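Local coordinates for core protein VP7 (Bluetongue virus, PDB 1BVP) that forms trimers that coat an inner scaffold of VP3, building the outer layer of the viral core, and probably also binds a receptor on the host cell surface, at residues F268-F273 / L311-L316. Sequence-based numbering, arbitrary orientation.
Sequences FNVYSF and LLLSTL
Asn269 and Val270, neighbours near the C-terminal end of helix 263-271, meet Leu313 and Ser314 in the middle of helix 304-323. The CB of Asn269 points at the partner helix and lies 3.5 Å from Ser314 OG, a hydroxyl whose clear hydrogen bond is to Glu266, one turn back on the first helix. Arg111 of a second subunit packs on both Asn269 and Ser314, so this edge of the contact borders the trimer interface.

Val270 is the hydrophobic half, and its two methyls divide the work. With CG1 anti to the backbone N (chi1 169°), that methyl reaches Leu313 CD1 at 3.7 Å, the two side chains crossing at about a right angle. The other methyl, CG2, sits over the backbone of the second helix, 3.6 Å from Ser314 N and 3.9 Å from Ser314 CB. The backbones come close here, Val270 CA and Ser314 CA being 5.0 Å apart, which is consistent with the small side chain of Ser314 at this point. Leu313 also packs on Trp278 and Leu286 of helix 276-286.

Beyond Val270 the chain leaves the contact, and Ser272 OG turns back to hydrogen-bond Phe268 O (2.9 Å). All four touching residues are buried, joining two helices by a close serine-valine approach within the all-helical domain of VP7, the part built from both ends of the chain, apart from the β-sandwich domain.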
loop_
_atom_site.group_PDB
_atom_site.type_symbol
_atom_site.label_atom_id
_atom_site.label_comp_id
_atom_site.label_asym_id
_atom_site.label_seq_id
_atom_site.Cartn_x
_atom_site.Cartn_y
_atom_site.Cartn_z
ATOM N N PHE A 268 -0.594 -8.590 -8.582
ATOM C CA PHE A 268 -1.860 -8.398 -9.295
ATOM C C PHE A 268 -1.705 -8.567 -10.811
ATOM O O PHE A 268 -2.556 -9.152 -11.474
ATOM C CB PHE A 268 -2.452 -7.015 -9.008
ATOM C CG PHE A 268 -3.689 -6.726 -9.805
ATOM C CD1 PHE A 268 -4.869 -7.416 -9.563
ATOM C CD2 PHE A 268 -3.671 -5.793 -10.842
ATOM C CE1 PHE A 268 -6.013 -7.180 -10.348
ATOM C CE2 PHE A 268 -4.803 -5.553 -11.631
ATOM C CZ PHE A 268 -5.978 -6.254 -11.379
ATOM N N ASN A 269 -0.649 -7.970 -11.348
ATOM C CA ASN A 269 -0.359 -8.045 -12.762
ATOM C C ASN A 269 -0.165 -9.493 -13.209
ATOM O O ASN A 269 -0.698 -9.892 -14.229
ATOM C CB ASN A 269 0.893 -7.227 -13.076
ATOM C CG ASN A 269 1.124 -7.063 -14.582
ATOM O OD1 ASN A 269 2.257 -7.159 -15.064
ATOM N ND2 ASN A 269 0.044 -6.838 -15.328
ATOM N N VAL A 270 0.621 -10.263 -12.459
ATOM C CA VAL A 270 0.887 -11.682 -12.759
ATOM C C VAL A 270 -0.381 -12.539 -12.760
ATOM O O VAL A 270 -0.556 -13.396 -13.617
ATOM C CB VAL A 270 1.820 -12.303 -11.695
ATOM C CG1 VAL A 270 1.867 -13.806 -11.846
ATOM C CG2 VAL A 270 3.208 -11.661 -11.737
ATOM N N TYR A 271 -1.259 -12.331 -11.781
ATOM C CA TYR A 271 -2.470 -13.142 -11.692
ATOM C C TYR A 271 -3.649 -12.681 -12.513
ATOM O O TYR A 271 -4.687 -13.321 -12.501
ATOM C CB TYR A 271 -2.854 -13.393 -10.240
ATOM C CG TYR A 271 -1.878 -14.293 -9.504
ATOM C CD1 TYR A 271 -1.895 -15.669 -9.694
ATOM C CD2 TYR A 271 -0.910 -13.767 -8.643
ATOM C CE1 TYR A 271 -0.966 -16.517 -9.052
ATOM C CE2 TYR A 271 0.026 -14.610 -7.994
ATOM C CZ TYR A 271 -0.020 -15.976 -8.211
ATOM O OH TYR A 271 0.881 -16.807 -7.574
ATOM N N SER A 272 -3.504 -11.582 -13.237
ATOM C CA SER A 272 -4.585 -11.136 -14.105
ATOM C C SER A 272 -4.744 -12.157 -15.216
ATOM O O SER A 272 -3.799 -12.879 -15.616
ATOM C CB SER A 272 -4.305 -9.781 -14.701
ATOM O OG SER A 272 -4.391 -8.840 -13.675
ATOM N N PHE A 273 -5.955 -12.179 -15.733
ATOM C CA PHE A 273 -6.331 -13.129 -16.748
ATOM C C PHE A 273 -5.687 -12.908 -18.111
ATOM O O PHE A 273 -5.010 -13.814 -18.618
ATOM C CB PHE A 273 -7.860 -13.123 -16.852
ATOM C CG PHE A 273 -8.401 -14.065 -17.886
ATOM C CD1 PHE A 273 -8.152 -15.451 -17.791
ATOM C CD2 PHE A 273 -9.159 -13.577 -18.956
ATOM C CE1 PHE A 273 -8.652 -16.346 -18.751
ATOM C CE2 PHE A 273 -9.668 -14.455 -19.933
ATOM C CZ PHE A 273 -9.410 -15.852 -19.820
ATOM N N LEU A 311 8.463 -10.852 -9.927
ATOM C CA LEU A 311 8.910 -9.668 -10.670
ATOM C C LEU A 311 9.158 -9.973 -12.148
ATOM O O LEU A 311 8.656 -9.281 -13.040
ATOM C CB LEU A 311 10.176 -9.101 -10.059
ATOM C CG LEU A 311 9.904 -8.591 -8.659
ATOM C CD1 LEU A 311 11.157 -7.928 -8.149
ATOM C CD2 LEU A 311 8.733 -7.605 -8.686
ATOM N N LEU A 312 9.895 -11.050 -12.387
ATOM C CA LEU A 312 10.204 -11.491 -13.729
ATOM C C LEU A 312 8.910 -11.821 -14.522
ATOM O O LEU A 312 8.731 -11.388 -15.680
ATOM C CB LEU A 312 11.156 -12.684 -13.634
ATOM C CG LEU A 312 12.674 -12.559 -13.922
ATOM C CD1 LEU A 312 13.215 -11.209 -13.661
ATOM C CD2 LEU A 312 13.438 -13.596 -13.140
ATOM N N LEU A 313 7.974 -12.524 -13.891
ATOM C CA LEU A 313 6.718 -12.860 -14.567
ATOM C C LEU A 313 5.870 -11.625 -14.854
ATOM O O LEU A 313 5.211 -11.562 -15.875
ATOM C CB LEU A 313 5.918 -13.822 -13.728
ATOM C CG LEU A 313 5.593 -15.175 -14.320
ATOM C CD1 LEU A 313 4.573 -15.783 -13.385
ATOM C CD2 LEU A 313 5.027 -15.080 -15.730
ATOM N N SER A 314 5.878 -10.645 -13.953
ATOM C CA SER A 314 5.116 -9.414 -14.139
ATOM C C SER A 314 5.613 -8.671 -15.375
ATOM O O SER A 314 4.819 -8.204 -16.206
ATOM C CB SER A 314 5.245 -8.527 -12.904
ATOM O OG SER A 314 4.360 -7.434 -13.037
ATOM N N THR A 315 6.935 -8.569 -15.501
ATOM C CA THR A 315 7.528 -7.945 -16.666
ATOM C C THR A 315 7.155 -8.755 -17.922
ATOM O O THR A 315 6.729 -8.180 -18.933
ATOM C CB THR A 315 9.044 -7.877 -16.520
ATOM O OG1 THR A 315 9.353 -7.194 -15.307
ATOM C CG2 THR A 315 9.674 -7.096 -17.678
ATOM N N LEU A 316 7.278 -10.080 -17.867
ATOM C CA LEU A 316 6.909 -10.890 -19.028
ATOM C C LEU A 316 5.452 -10.647 -19.425
ATOM O O LEU A 316 5.119 -10.668 -20.622
ATOM C CB LEU A 316 7.147 -12.369 -18.774
ATOM C CG LEU A 316 6.889 -13.334 -19.936
ATOM C CD1 LEU A 316 7.947 -13.138 -21.000
ATOM C CD2 LEU A 316 6.966 -14.789 -19.429
#